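Local coordinates for protein 5'-tyrosyl-DNA phosphodiesterase (Caenorhabditis elegans, PDB 4FVA) that belongs to the endonuclease/exonuclease/phosphatase family, with the DNase I-like fold of two packed beta sheets flanked by helices and carrying a magnesium ion, at residues Y71-N74 / Y79-A82; H94-F99 / Y105-I110; F121-H126 / M145-E150; A139-C144 / G164-R169. All blocks are in the same frame, centred on the assembly; numbering follows the deposited sequence.

Contact 1. Residues Y71-N74 / Y79-A82; sequences YYSN and YYTA
The rings of Tyr72 and Tyr80 stand next to each other with planes at 86° and centroids 5.8 Å apart. At the edge of the Tyr80 ring, near its plane, lies CD1 of Tyr72, 3.6 Å from Tyr80 CE1, while the methyl of Ala82 comes obliquely at Tyr72, its CB 3.7 Å from Tyr72 CD1. Thr81 O sits at the Tyr72 ring edge, and Asn74 O approaches Tyr80 CD2 obliquely at 3.5 Å. Tyrosine suits both places, Tyr80 buried and Tyr72 partly exposed: the carbons pack here and the hydroxyl hydrogen-bonds to a carboxylate, Asp62 for Tyr72 and Asp55 for Tyr80. These residues close a beta hairpin between strands 68-72 and 80-86, at the margin of one of the two sheets of the DNase I-like fold. Tyr72 and Ala82 form an antiparallel non-hydrogen-bonded pair, and small Ala82 lets the tyrosine ring come close beside it. One residue on, the regular ladder gives way. Ser73 N still donates to Thr81 O at 2.9 Å, yet the return bond is taken by a side chain, Thr81 N donating to Ser73 OG at 2.9 Å and nearly straight (171°). The hydroxyl can do this because chi1 of 67° holds it between the backbone N and the carbonyl carbon, turned at the facing strand; a serine thus stands in for a main-chain carbonyl where the strand ends. Thr81 OG1 has a partner in Gln109 of the other sheet. Between the two loop ends a water lies 3.1 Å from Tyr79 O, to which it probably donates, and weakly accepts from Asn74 ND2.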
loop_
_atom_site.group_PDB
_atom_site.type_symbol
_atom_site.label_atom_id
_atom_site.label_comp_id
_atom_site.label_asym_id
_atom_site.label_seq_id
_atom_site.Cartn_x
_atom_site.Cartn_y
_atom_site.Cartn_z
ATOM N N TYR A 71 8.675 -6.973 7.063
ATOM C CA TYR A 71 8.328 -6.374 8.346
ATOM C C TYR A 71 6.815 -6.360 8.503
ATOM O O TYR A 71 6.112 -5.756 7.696
ATOM C CB TYR A 71 8.941 -4.961 8.501
ATOM C CG TYR A 71 10.455 -5.018 8.487
ATOM C CD1 TYR A 71 11.153 -5.208 9.670
ATOM C CD2 TYR A 71 11.168 -4.957 7.304
ATOM C CE1 TYR A 71 12.529 -5.317 9.682
ATOM C CE2 TYR A 71 12.548 -5.056 7.298
ATOM C CZ TYR A 71 13.214 -5.241 8.507
ATOM O OH TYR A 71 14.571 -5.343 8.539
ATOM N N TYR A 72 6.330 -7.066 9.524
ATOM C CA TYR A 72 4.902 -7.139 9.828
ATOM C C TYR A 72 4.547 -6.119 10.892
ATOM O O TYR A 72 5.285 -5.957 11.858
ATOM C CB TYR A 72 4.507 -8.553 10.292
ATOM C CG TYR A 72 4.688 -9.632 9.234
ATOM C CD1 TYR A 72 3.869 -9.665 8.106
ATOM C CD2 TYR A 72 5.647 -10.625 9.373
ATOM C CE1 TYR A 72 4.017 -10.630 7.143
ATOM C CE2 TYR A 72 5.811 -11.599 8.404
ATOM C CZ TYR A 72 4.987 -11.596 7.294
ATOM O OH TYR A 72 5.132 -12.563 6.322
ATOM N N SER A 73 3.413 -5.448 10.734
ATOM C CA SER A 73 3.046 -4.395 11.670
ATOM C C SER A 73 2.699 -4.965 13.039
ATOM O O SER A 73 3.044 -4.383 14.070
ATOM C CB SER A 73 1.849 -3.592 11.156
ATOM O OG SER A 73 0.659 -4.390 11.121
ATOM N N ASN A 74 2.033 -6.115 13.051
ATOM C CA ASN A 74 1.401 -6.599 14.279
ATOM C C ASN A 74 1.014 -8.065 14.146
ATOM O O ASN A 74 -0.150 -8.427 14.345
ATOM C CB ASN A 74 0.138 -5.762 14.544
ATOM C CG ASN A 74 -0.361 -5.874 15.973
ATOM O OD1 ASN A 74 0.360 -6.325 16.862
ATOM N ND2 ASN A 74 -1.610 -5.472 16.196
ATOM N N TYR A 79 -5.757 -9.201 11.881
ATOM C CA TYR A 79 -5.153 -8.859 10.589
ATOM C C TYR A 79 -4.216 -7.666 10.761
ATOM O O TYR A 79 -4.285 -6.955 11.765
ATOM C CB TYR A 79 -6.226 -8.615 9.518
ATOM C CG TYR A 79 -7.187 -7.499 9.846
ATOM C CD1 TYR A 79 -8.146 -7.653 10.837
ATOM C CD2 TYR A 79 -7.152 -6.303 9.139
ATOM C CE1 TYR A 79 -9.043 -6.629 11.131
ATOM C CE2 TYR A 79 -8.031 -5.276 9.426
ATOM C CZ TYR A 79 -8.979 -5.446 10.423
ATOM O OH TYR A 79 -9.869 -4.422 10.697
ATOM N N TYR A 80 -3.307 -7.463 9.813
ATOM C CA TYR A 80 -2.244 -6.485 10.016
ATOM C C TYR A 80 -1.629 -6.109 8.666
ATOM O O TYR A 80 -2.124 -6.537 7.612
ATOM C CB TYR A 80 -1.188 -7.049 10.987
ATOM C CG TYR A 80 -0.801 -8.497 10.696
ATOM C CD1 TYR A 80 0.239 -8.803 9.821
ATOM C CD2 TYR A 80 -1.487 -9.553 11.291
ATOM C CE1 TYR A 80 0.580 -10.131 9.535
ATOM C CE2 TYR A 80 -1.146 -10.877 11.024
ATOM C CZ TYR A 80 -0.121 -11.159 10.145
ATOM O OH TYR A 80 0.212 -12.479 9.877
ATOM N N THR A 81 -0.605 -5.264 8.680
ATOM C CA THR A 81 0.009 -4.855 7.426
ATOM C C THR A 81 1.441 -5.374 7.324
ATOM O O THR A 81 1.992 -5.893 8.296
ATOM C CB THR A 81 -0.010 -3.327 7.251
ATOM O OG1 THR A 81 0.761 -2.719 8.290
ATOM C CG2 THR A 81 -1.447 -2.811 7.323
ATOM N N ALA A 82 2.043 -5.236 6.151
ATOM C CA ALA A 82 3.433 -5.635 5.988
ATOM C C ALA A 82 4.134 -4.674 5.037
ATOM O O ALA A 82 3.510 -4.118 4.124
ATOM C CB ALA A 82 3.531 -7.074 5.475
HETATM O O HOH W 1 -3.150 -4.550 13.354
#

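Contact 2. Residues H94-F99 / Y105-I110; sequences HDVIHF and YRTLQI
His94 swings its ring across to Gln109, whose NE2 donates to His94 NE2 at 3.0 Å; the bond lies in the amide plane but 22° out of the ring plane. Both side chains extend with CG anti to the backbone N (chi1 180° and -179°), which brings their ends together. At Asp95 the backbones pair in both directions: its N and O are bonded to Ile110 O and N, Ile110 N reaching Asp95 O at 2.7 Å. Val96, on the face with Thr107 and Gln109, lays CG1 against Thr107 CG2 at 3.7 Å. Ile97 repeats the double backbone bond, now with Leu108, and its CD1 meets Ile110 CD1 at 3.9 Å on the other face; beta-branched residues suit this extended antiparallel hairpin. His98 offers its ring face to Thr107, whose CG2 sits 3.7 Å from the ring centroid in a CH-pi contact. The last bond runs from Phe99 N to Arg106 O at 3.0 Å, and a water donates to that same oxygen and to Phe99 O. The Phe99 ring folds back over the Thr107-Leu108 peptide, with CE1 3.9 Å from Leu108 CB. Beyond the hairpin, Phe99 leans on Gln140, Phe143 and Cys144 of helix 134-154, strand 118-126 flanks strand 107-115, and Gln109 NE2 also reaches Tyr71 O in the opposing sheet.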
loop_
_atom_site.group_PDB
_atom_site.type_symbol
_atom_site.label_atom_id
_atom_site.label_comp_id
_atom_site.label_asym_id
_atom_site.label_seq_id
_atom_site.Cartn_x
_atom_site.Cartn_y
_atom_site.Cartn_z
ATOM N N HIS A 94 11.978 0.522 12.630
ATOM C CA HIS A 94 10.661 0.033 12.262
ATOM C C HIS A 94 9.731 0.446 13.378
ATOM O O HIS A 94 9.827 -0.093 14.474
ATOM C CB HIS A 94 10.644 -1.487 12.088
ATOM C CG HIS A 94 9.303 -2.035 11.698
ATOM N ND1 HIS A 94 8.863 -3.278 12.093
ATOM C CD2 HIS A 94 8.301 -1.498 10.957
ATOM C CE1 HIS A 94 7.655 -3.497 11.596
ATOM N NE2 HIS A 94 7.291 -2.434 10.903
ATOM N N ASP A 95 8.801 1.353 13.084
ATOM C CA ASP A 95 7.908 1.881 14.114
ATOM C C ASP A 95 6.470 1.605 13.720
ATOM O O ASP A 95 6.091 1.813 12.574
ATOM C CB ASP A 95 8.108 3.387 14.255
ATOM C CG ASP A 95 9.494 3.754 14.804
ATOM O OD1 ASP A 95 10.201 2.868 15.327
ATOM O OD2 ASP A 95 9.893 4.930 14.671
ATOM N N VAL A 96 5.661 1.177 14.681
ATOM C CA VAL A 96 4.266 0.910 14.419
ATOM C C VAL A 96 3.466 1.793 15.336
ATOM O O VAL A 96 3.427 1.566 16.544
ATOM C CB VAL A 96 3.901 -0.582 14.682
ATOM C CG1 VAL A 96 2.384 -0.819 14.539
ATOM C CG2 VAL A 96 4.703 -1.501 13.775
ATOM N N ILE A 97 2.782 2.770 14.759
ATOM C CA ILE A 97 1.965 3.660 15.566
ATOM C C ILE A 97 0.527 3.205 15.502
ATOM O O ILE A 97 -0.072 3.160 14.416
ATOM C CB ILE A 97 2.020 5.104 15.051
ATOM C CG1 ILE A 97 3.473 5.586 14.958
ATOM C CG2 ILE A 97 1.166 6.011 15.947
ATOM C CD1 ILE A 97 3.602 6.946 14.308
ATOM N N HIS A 98 -0.033 2.871 16.664
ATOM C CA HIS A 98 -1.444 2.490 16.753
ATOM C C HIS A 98 -2.346 3.721 16.792
ATOM O O HIS A 98 -2.181 4.594 17.645
ATOM C CB HIS A 98 -1.672 1.593 17.979
ATOM C CG HIS A 98 -1.088 0.221 17.839
ATOM N ND1 HIS A 98 0.272 -0.021 17.840
ATOM C CD2 HIS A 98 -1.681 -0.994 17.724
ATOM C CE1 HIS A 98 0.491 -1.316 17.702
ATOM N NE2 HIS A 98 -0.679 -1.932 17.635
ATOM N N PHE A 99 -3.276 3.816 15.839
ATOM C CA PHE A 99 -4.223 4.918 15.838
ATOM C C PHE A 99 -5.070 4.821 17.100
ATOM O O PHE A 99 -5.742 3.813 17.342
ATOM C CB PHE A 99 -5.115 4.896 14.598
ATOM C CG PHE A 99 -4.374 5.093 13.301
ATOM C CD1 PHE A 99 -3.364 6.036 13.197
ATOM C CD2 PHE A 99 -4.734 4.374 12.169
ATOM C CE1 PHE A 99 -2.698 6.235 11.991
ATOM C CE2 PHE A 99 -4.071 4.560 10.954
ATOM C CZ PHE A 99 -3.056 5.493 10.868
ATOM N N TYR A 105 -7.823 -1.950 15.137
ATOM C CA TYR A 105 -6.395 -2.238 15.329
ATOM C C TYR A 105 -5.532 -1.606 14.239
ATOM O O TYR A 105 -4.479 -2.158 13.887
ATOM C CB TYR A 105 -6.099 -3.745 15.344
ATOM C CG TYR A 105 -7.125 -4.595 16.051
ATOM C CD1 TYR A 105 -7.351 -4.475 17.419
ATOM C CD2 TYR A 105 -7.852 -5.548 15.345
ATOM C CE1 TYR A 105 -8.296 -5.269 18.058
ATOM C CE2 TYR A 105 -8.798 -6.343 15.969
ATOM C CZ TYR A 105 -9.014 -6.204 17.324
ATOM O OH TYR A 105 -9.955 -7.004 17.940
ATOM N N ARG A 106 -5.975 -0.476 13.691
ATOM C CA ARG A 106 -5.269 0.129 12.570
ATOM C C ARG A 106 -4.062 0.916 13.046
ATOM O O ARG A 106 -4.071 1.500 14.145
ATOM C CB ARG A 106 -6.217 0.995 11.734
ATOM C CG ARG A 106 -7.452 0.237 11.233
ATOM C CD ARG A 106 -7.087 -1.032 10.434
ATOM N NE ARG A 106 -8.282 -1.829 10.131
ATOM C CZ ARG A 106 -9.124 -1.549 9.141
ATOM N NH1 ARG A 106 -8.881 -0.503 8.359
ATOM N NH2 ARG A 106 -10.200 -2.308 8.927
ATOM N N THR A 107 -3.031 0.956 12.197
ATOM C CA THR A 107 -1.731 1.460 12.583
ATOM C C THR A 107 -1.102 2.245 11.442
ATOM O O THR A 107 -1.468 2.082 10.270
ATOM C CB THR A 107 -0.771 0.287 12.908
ATOM O OG1 THR A 107 -0.701 -0.587 11.763
ATOM C CG2 THR A 107 -1.270 -0.523 14.122
ATOM N N LEU A 108 -0.126 3.072 11.783
ATOM C CA LEU A 108 0.743 3.651 10.765
ATOM C C LEU A 108 2.060 2.933 10.934
ATOM O O LEU A 108 2.738 3.087 11.956
ATOM C CB LEU A 108 0.908 5.154 10.977
ATOM C CG LEU A 108 1.804 5.900 9.989
ATOM C CD1 LEU A 108 1.318 5.651 8.579
ATOM C CD2 LEU A 108 1.763 7.397 10.301
ATOM N N GLN A 109 2.403 2.124 9.938
ATOM C CA GLN A 109 3.627 1.323 9.972
ATOM C C GLN A 109 4.722 2.082 9.242
ATOM O O GLN A 109 4.581 2.390 8.055
ATOM C CB GLN A 109 3.398 -0.043 9.312
ATOM C CG GLN A 109 4.633 -0.964 9.313
ATOM C CD GLN A 109 4.379 -2.272 8.603
ATOM O OE1 GLN A 109 3.481 -2.358 7.758
ATOM N NE2 GLN A 109 5.172 -3.301 8.928
ATOM N N ILE A 110 5.816 2.385 9.942
ATOM C CA ILE A 110 6.870 3.213 9.363
ATOM C C ILE A 110 8.177 2.457 9.318
ATOM O O ILE A 110 8.661 1.988 10.354
ATOM C CB ILE A 110 7.065 4.531 10.157
ATOM C CG1 ILE A 110 5.768 5.339 10.157
ATOM C CG2 ILE A 110 8.147 5.400 9.527
ATOM C CD1 ILE A 110 5.810 6.576 11.085
HETATM O O HOH W 2 -4.995 1.235 16.597
#

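Contact 3. Residues F121-H126 / M145-E150; sequences FLLNTH and MDKVRE
Strand 121-126 and helix 145-150 come nearest at Leu123 and Val148, whose CA atoms are 8.4 Å apart, a spacing bridged by side chains alone. The bridging is done by one methyl. Leu123 points its CB at the helix, and its CD2 reaches both Lys147 CG and Val148 CG2, 4.1 Å from each. Leucine fits here because it is long enough to carry that one methyl to a point where it touches two successive helical residues. Val148 presents CG2, the branch anti to its own carbonyl carbon, while CG1 turns elsewhere. Lys147 takes part through its aliphatic stem. Its CG, anti to the backbone N (chi1 -177°), packs on Leu123, and bends at chi2 and chi4 bring the far end of the chain, NZ included, beside Ile110. Asp146, partly exposed, also forms a salt bridge with Arg175 of a later loop. The contact belongs to a beta-alpha-beta crossover: strand 118-126, helix 134-154 and then strand 159-163, which lies parallel to the first, with backbone bonds from Leu123 to Phe161 and Gly163. Residues alternate along strand 121-126, and while Leu123 faces the helix beside Ile110 of strand 107-115, Leu122 and Asn124 turn to the other sheet, meeting Phe49 and Ile83, which places this strand between the outer helix and the interior of the sandwich.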
loop_
_atom_site.group_PDB
_atom_site.type_symbol
_atom_site.label_atom_id
_atom_site.label_comp_id
_atom_site.label_asym_id
_atom_site.label_seq_id
_atom_site.Cartn_x
_atom_site.Cartn_y
_atom_site.Cartn_z
ATOM N N PHE A 121 11.838 6.899 3.699
ATOM C CA PHE A 121 10.807 6.623 4.703
ATOM C C PHE A 121 9.615 5.959 4.027
ATOM O O PHE A 121 9.120 6.444 3.005
ATOM C CB PHE A 121 10.363 7.905 5.426
ATOM C CG PHE A 121 11.408 8.474 6.356
ATOM C CD1 PHE A 121 12.449 9.253 5.862
ATOM C CD2 PHE A 121 11.321 8.253 7.735
ATOM C CE1 PHE A 121 13.420 9.786 6.731
ATOM C CE2 PHE A 121 12.265 8.781 8.608
ATOM C CZ PHE A 121 13.323 9.550 8.102
ATOM N N LEU A 122 9.166 4.845 4.599
ATOM C CA LEU A 122 8.037 4.096 4.067
ATOM C C LEU A 122 6.948 4.112 5.120
ATOM O O LEU A 122 7.174 3.653 6.242
ATOM C CB LEU A 122 8.443 2.647 3.766
ATOM C CG LEU A 122 9.633 2.477 2.808
ATOM C CD1 LEU A 122 9.968 1.003 2.549
ATOM C CD2 LEU A 122 9.327 3.212 1.512
ATOM N N LEU A 123 5.779 4.635 4.761
ATOM C CA LEU A 123 4.641 4.695 5.673
ATOM C C LEU A 123 3.433 3.983 5.064
ATOM O O LEU A 123 2.880 4.427 4.058
ATOM C CB LEU A 123 4.294 6.148 5.998
ATOM C CG LEU A 123 5.382 6.988 6.687
ATOM C CD1 LEU A 123 6.391 7.549 5.685
ATOM C CD2 LEU A 123 4.745 8.101 7.506
ATOM N N ASN A 124 3.045 2.874 5.688
ATOM C CA ASN A 124 1.992 1.998 5.195
ATOM C C ASN A 124 0.851 1.951 6.201
ATOM O O ASN A 124 1.078 1.735 7.407
ATOM C CB ASN A 124 2.577 0.589 4.973
ATOM C CG ASN A 124 1.568 -0.400 4.408
ATOM O OD1 ASN A 124 0.572 -0.013 3.799
ATOM N ND2 ASN A 124 1.826 -1.701 4.615
ATOM N N THR A 125 -0.375 2.135 5.715
ATOM C CA THR A 125 -1.520 2.130 6.606
ATOM C C THR A 125 -2.741 1.529 5.948
ATOM O O THR A 125 -2.807 1.397 4.733
ATOM C CB THR A 125 -1.871 3.545 7.136
ATOM O OG1 THR A 125 -2.810 3.434 8.215
ATOM C CG2 THR A 125 -2.481 4.399 6.013
ATOM N N HIS A 126 -3.696 1.149 6.780
ATOM C CA HIS A 126 -4.997 0.692 6.329
ATOM C C HIS A 126 -6.008 1.508 7.127
ATOM O O HIS A 126 -6.327 1.141 8.256
ATOM C CB HIS A 126 -5.152 -0.797 6.646
ATOM C CG HIS A 126 -6.450 -1.392 6.188
ATOM N ND1 HIS A 126 -6.838 -2.668 6.525
ATOM C CD2 HIS A 126 -7.455 -0.872 5.436
ATOM C CE1 HIS A 126 -8.026 -2.921 5.993
ATOM N NE2 HIS A 126 -8.420 -1.851 5.327
ATOM N N MET A 145 -0.673 12.723 7.361
ATOM C CA MET A 145 -0.066 13.820 6.604
ATOM C C MET A 145 0.818 14.708 7.494
ATOM O O MET A 145 1.882 15.170 7.074
ATOM C CB MET A 145 -1.137 14.629 5.858
ATOM C CG MET A 145 -1.628 13.972 4.543
ATOM S SD MET A 145 -0.260 13.556 3.418
ATOM C CE MET A 145 -1.115 12.744 2.067
ATOM N N ASP A 146 0.400 14.917 8.734
ATOM C CA ASP A 146 1.219 15.670 9.669
ATOM C C ASP A 146 2.542 14.968 9.905
ATOM O O ASP A 146 3.597 15.604 9.990
ATOM C CB ASP A 146 0.481 15.880 10.991
ATOM C CG ASP A 146 -0.674 16.870 10.869
ATOM O OD1 ASP A 146 -0.688 17.666 9.912
ATOM O OD2 ASP A 146 -1.560 16.862 11.749
ATOM N N LYS A 147 2.482 13.646 10.016
ATOM C CA LYS A 147 3.673 12.850 10.222
ATOM C C LYS A 147 4.604 12.944 9.019
ATOM O O LYS A 147 5.821 13.095 9.174
ATOM C CB LYS A 147 3.283 11.398 10.508
ATOM C CG LYS A 147 4.454 10.471 10.812
ATOM C CD LYS A 147 5.264 10.970 11.998
ATOM C CE LYS A 147 6.271 9.927 12.468
ATOM N NZ LYS A 147 7.196 9.476 11.383
ATOM N N VAL A 148 4.030 12.852 7.822
ATOM C CA VAL A 148 4.781 13.043 6.579
ATOM C C VAL A 148 5.407 14.432 6.509
ATOM O O VAL A 148 6.580 14.572 6.174
ATOM C CB VAL A 148 3.885 12.794 5.333
ATOM C CG1 VAL A 148 4.552 13.292 4.043
ATOM C CG2 VAL A 148 3.545 11.308 5.212
ATOM N N ARG A 149 4.625 15.459 6.845
ATOM C CA ARG A 149 5.127 16.832 6.830
ATOM C C ARG A 149 6.358 16.933 7.737
ATOM O O ARG A 149 7.379 17.490 7.348
ATOM C CB ARG A 149 4.031 17.804 7.294
ATOM C CG ARG A 149 4.227 19.266 6.898
ATOM C CD ARG A 149 2.992 20.102 7.262
ATOM N NE ARG A 149 1.758 19.537 6.716
ATOM C CZ ARG A 149 0.825 18.939 7.460
ATOM N NH1 ARG A 149 -0.270 18.431 6.901
ATOM N NH2 ARG A 149 0.986 18.854 8.777
ATOM N N GLU A 150 6.253 16.399 8.955
ATOM C CA GLU A 150 7.380 16.383 9.895
ATOM C C GLU A 150 8.607 15.617 9.366
ATOM O O GLU A 150 9.730 16.111 9.435
ATOM C CB GLU A 150 6.939 15.795 11.235
ATOM C CG GLU A 150 8.029 15.762 12.283
ATOM C CD GLU A 150 7.526 15.259 13.621
ATOM O OE1 GLU A 150 6.744 14.282 13.638
ATOM O OE2 GLU A 150 7.909 15.848 14.657
#

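Contact 4. Residues A139-C144 / G164-R169; sequences AQFGFC and GDLNLR
Phe141 leaves its helix with CB directed at the 164-169 loop and CG anti to the backbone N (chi1 -174°), which carries the ring toward the loop. Its contacts across the interface begin at CD1, which lies 3.8 Å from Leu168 CD1 and 4.2 Å from Leu166 CD1. They tighten one atom further out, where CE1 comes within 3.6 Å of Leu168 CD1 and 3.8 Å of Leu166 CD1. The methyl of Leu166 is at the ring edge, in its plane; that of Leu168 comes in obliquely, its side chain crossing the phenylalanine at about a right angle. One corner of the ring thus meets both leucine methyls in a purely apolar join, apt for a buried site. Asn167, between the leucines in sequence, has a positive phi of 55°, a backbone form asparagine tolerates well, and its N donates weakly to Asp165 OD1 in an Asx turn. Both leucines point toward the helix, while Asp165 OD2 hydrogen-bonds to Asn20. The join packs helix 134-154 against the loop that follows strand 159-163, with Leu166 also touching Thr125 of strand 118-126 and Tyr219 of strand 212-221.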
loop_
_atom_site.group_PDB
_atom_site.type_symbol
_atom_site.label_atom_id
_atom_site.label_comp_id
_atom_site.label_asym_id
_atom_site.label_seq_id
_atom_site.Cartn_x
_atom_site.Cartn_y
_atom_site.Cartn_z
ATOM N N ALA A 139 -9.580 11.789 10.406
ATOM C CA ALA A 139 -8.598 12.164 11.420
ATOM C C ALA A 139 -7.285 11.419 11.212
ATOM O O ALA A 139 -6.204 11.987 11.359
ATOM C CB ALA A 139 -9.146 11.897 12.817
ATOM N N GLN A 140 -7.382 10.132 10.894
ATOM C CA GLN A 140 -6.185 9.328 10.661
ATOM C C GLN A 140 -5.393 9.880 9.478
ATOM O O GLN A 140 -4.173 10.015 9.557
ATOM C CB GLN A 140 -6.561 7.860 10.456
ATOM C CG GLN A 140 -7.101 7.197 11.725
ATOM C CD GLN A 140 -7.793 5.869 11.449
ATOM O OE1 GLN A 140 -7.872 5.418 10.301
ATOM N NE2 GLN A 140 -8.318 5.243 12.508
ATOM N N PHE A 141 -6.082 10.179 8.379
ATOM C CA PHE A 141 -5.415 10.719 7.198
ATOM C C PHE A 141 -4.660 12.016 7.544
ATOM O O PHE A 141 -3.499 12.189 7.160
ATOM C CB PHE A 141 -6.415 10.954 6.069
ATOM C CG PHE A 141 -5.775 11.388 4.775
ATOM C CD1 PHE A 141 -5.336 10.445 3.855
ATOM C CD2 PHE A 141 -5.596 12.738 4.490
ATOM C CE1 PHE A 141 -4.731 10.838 2.662
ATOM C CE2 PHE A 141 -4.993 13.141 3.303
ATOM C CZ PHE A 141 -4.565 12.187 2.385
ATOM N N GLY A 142 -5.329 12.919 8.269
ATOM C CA GLY A 142 -4.719 14.170 8.696
ATOM C C GLY A 142 -3.484 13.899 9.535
ATOM O O GLY A 142 -2.416 14.479 9.313
ATOM N N PHE A 143 -3.618 12.967 10.469
ATOM C CA PHE A 143 -2.514 12.570 11.317
ATOM C C PHE A 143 -1.368 12.044 10.472
ATOM O O PHE A 143 -0.205 12.405 10.689
ATOM C CB PHE A 143 -2.988 11.511 12.319
ATOM C CG PHE A 143 -1.894 10.929 13.167
ATOM C CD1 PHE A 143 -1.537 11.519 14.375
ATOM C CD2 PHE A 143 -1.218 9.782 12.757
ATOM C CE1 PHE A 143 -0.510 10.978 15.162
ATOM C CE2 PHE A 143 -0.201 9.229 13.535
ATOM C CZ PHE A 143 0.153 9.825 14.739
ATOM N N CYS A 144 -1.680 11.202 9.496
ATOM C CA CYS A 144 -0.621 10.662 8.649
ATOM C C CYS A 144 0.093 11.776 7.891
ATOM O O CYS A 144 1.317 11.787 7.796
ATOM C CB CYS A 144 -1.171 9.615 7.675
ATOM S SG CYS A 144 -1.695 8.087 8.487
ATOM N N GLY A 164 -1.264 3.068 1.047
ATOM C CA GLY A 164 -1.875 1.819 1.436
ATOM C C GLY A 164 -3.329 1.847 1.037
ATOM O O GLY A 164 -3.723 2.521 0.071
ATOM N N ASP A 165 -4.144 1.130 1.798
ATOM C CA ASP A 165 -5.580 1.174 1.605
ATOM C C ASP A 165 -6.113 2.287 2.476
ATOM O O ASP A 165 -6.246 2.113 3.683
ATOM C CB ASP A 165 -6.226 -0.153 1.994
ATOM C CG ASP A 165 -7.734 -0.156 1.763
ATOM O OD1 ASP A 165 -8.292 0.912 1.420
ATOM O OD2 ASP A 165 -8.363 -1.221 1.942
ATOM N N LEU A 166 -6.358 3.452 1.882
ATOM C CA LEU A 166 -6.793 4.612 2.667
ATOM C C LEU A 166 -8.329 4.717 2.781
ATOM O O LEU A 166 -8.843 5.570 3.515
ATOM C CB LEU A 166 -6.192 5.909 2.108
ATOM C CG LEU A 166 -4.684 5.883 1.832
ATOM C CD1 LEU A 166 -4.166 7.268 1.440
ATOM C CD2 LEU A 166 -3.941 5.363 3.070
ATOM N N ASN A 167 -9.054 3.865 2.056
ATOM C CA ASN A 167 -10.516 3.832 2.171
ATOM C C ASN A 167 -11.181 5.181 1.941
ATOM O O ASN A 167 -12.248 5.460 2.506
ATOM C CB ASN A 167 -10.943 3.266 3.526
ATOM C CG ASN A 167 -11.079 1.756 3.501
ATOM O OD1 ASN A 167 -11.676 1.198 2.579
ATOM N ND2 ASN A 167 -10.501 1.087 4.496
ATOM N N LEU A 168 -10.555 6.004 1.104
ATOM C CA LEU A 168 -10.976 7.392 0.917
ATOM C C LEU A 168 -12.054 7.568 -0.140
ATOM O O LEU A 168 -12.066 6.870 -1.161
ATOM C CB LEU A 168 -9.775 8.281 0.539
ATOM C CG LEU A 168 -8.732 8.655 1.605
ATOM C CD1 LEU A 168 -7.525 9.403 0.992
ATOM C CD2 LEU A 168 -9.353 9.462 2.748
ATOM N N ARG A 169 -12.974 8.489 0.131
ATOM C CA ARG A 169 -13.731 9.141 -0.930
ATOM C C ARG A 169 -12.994 10.472 -1.133
ATOM O O ARG A 169 -12.483 11.039 -0.165
ATOM C CB ARG A 169 -15.177 9.358 -0.490
ATOM C CG ARG A 169 -15.576 8.578 0.776
ATOM C CD ARG A 169 -15.943 7.120 0.496
ATOM N NE ARG A 169 -15.298 6.189 1.425
ATOM C CZ ARG A 169 -15.826 5.031 1.828
ATOM N NH1 ARG A 169 -17.025 4.658 1.395
ATOM N NH2 ARG A 169 -15.158 4.244 2.674
#

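Overall arrangement
Contacts 1 and 2 are hairpins, one in each sheet, partly buried and held by backbone and side-chain hydrogen bonds, few in contact 1 and more in contact 2; they meet through polar side chains, Tyr79 and Arg106 among them, so the two sheets are joined at these ends by hydrogen bonds as well as by packing. Contacts 3 and 4 are small, buried and apolar, and both use helix 134-154: residues 145-150 rest on strand 121-126, residues 139-144 on loop 164-169. Contact 2 touches both, since strand 107-115 neighbours strand 118-126 and Phe99 reaches the helix. Contacts 1 and 4, with centres about 17 Å apart, do not touch.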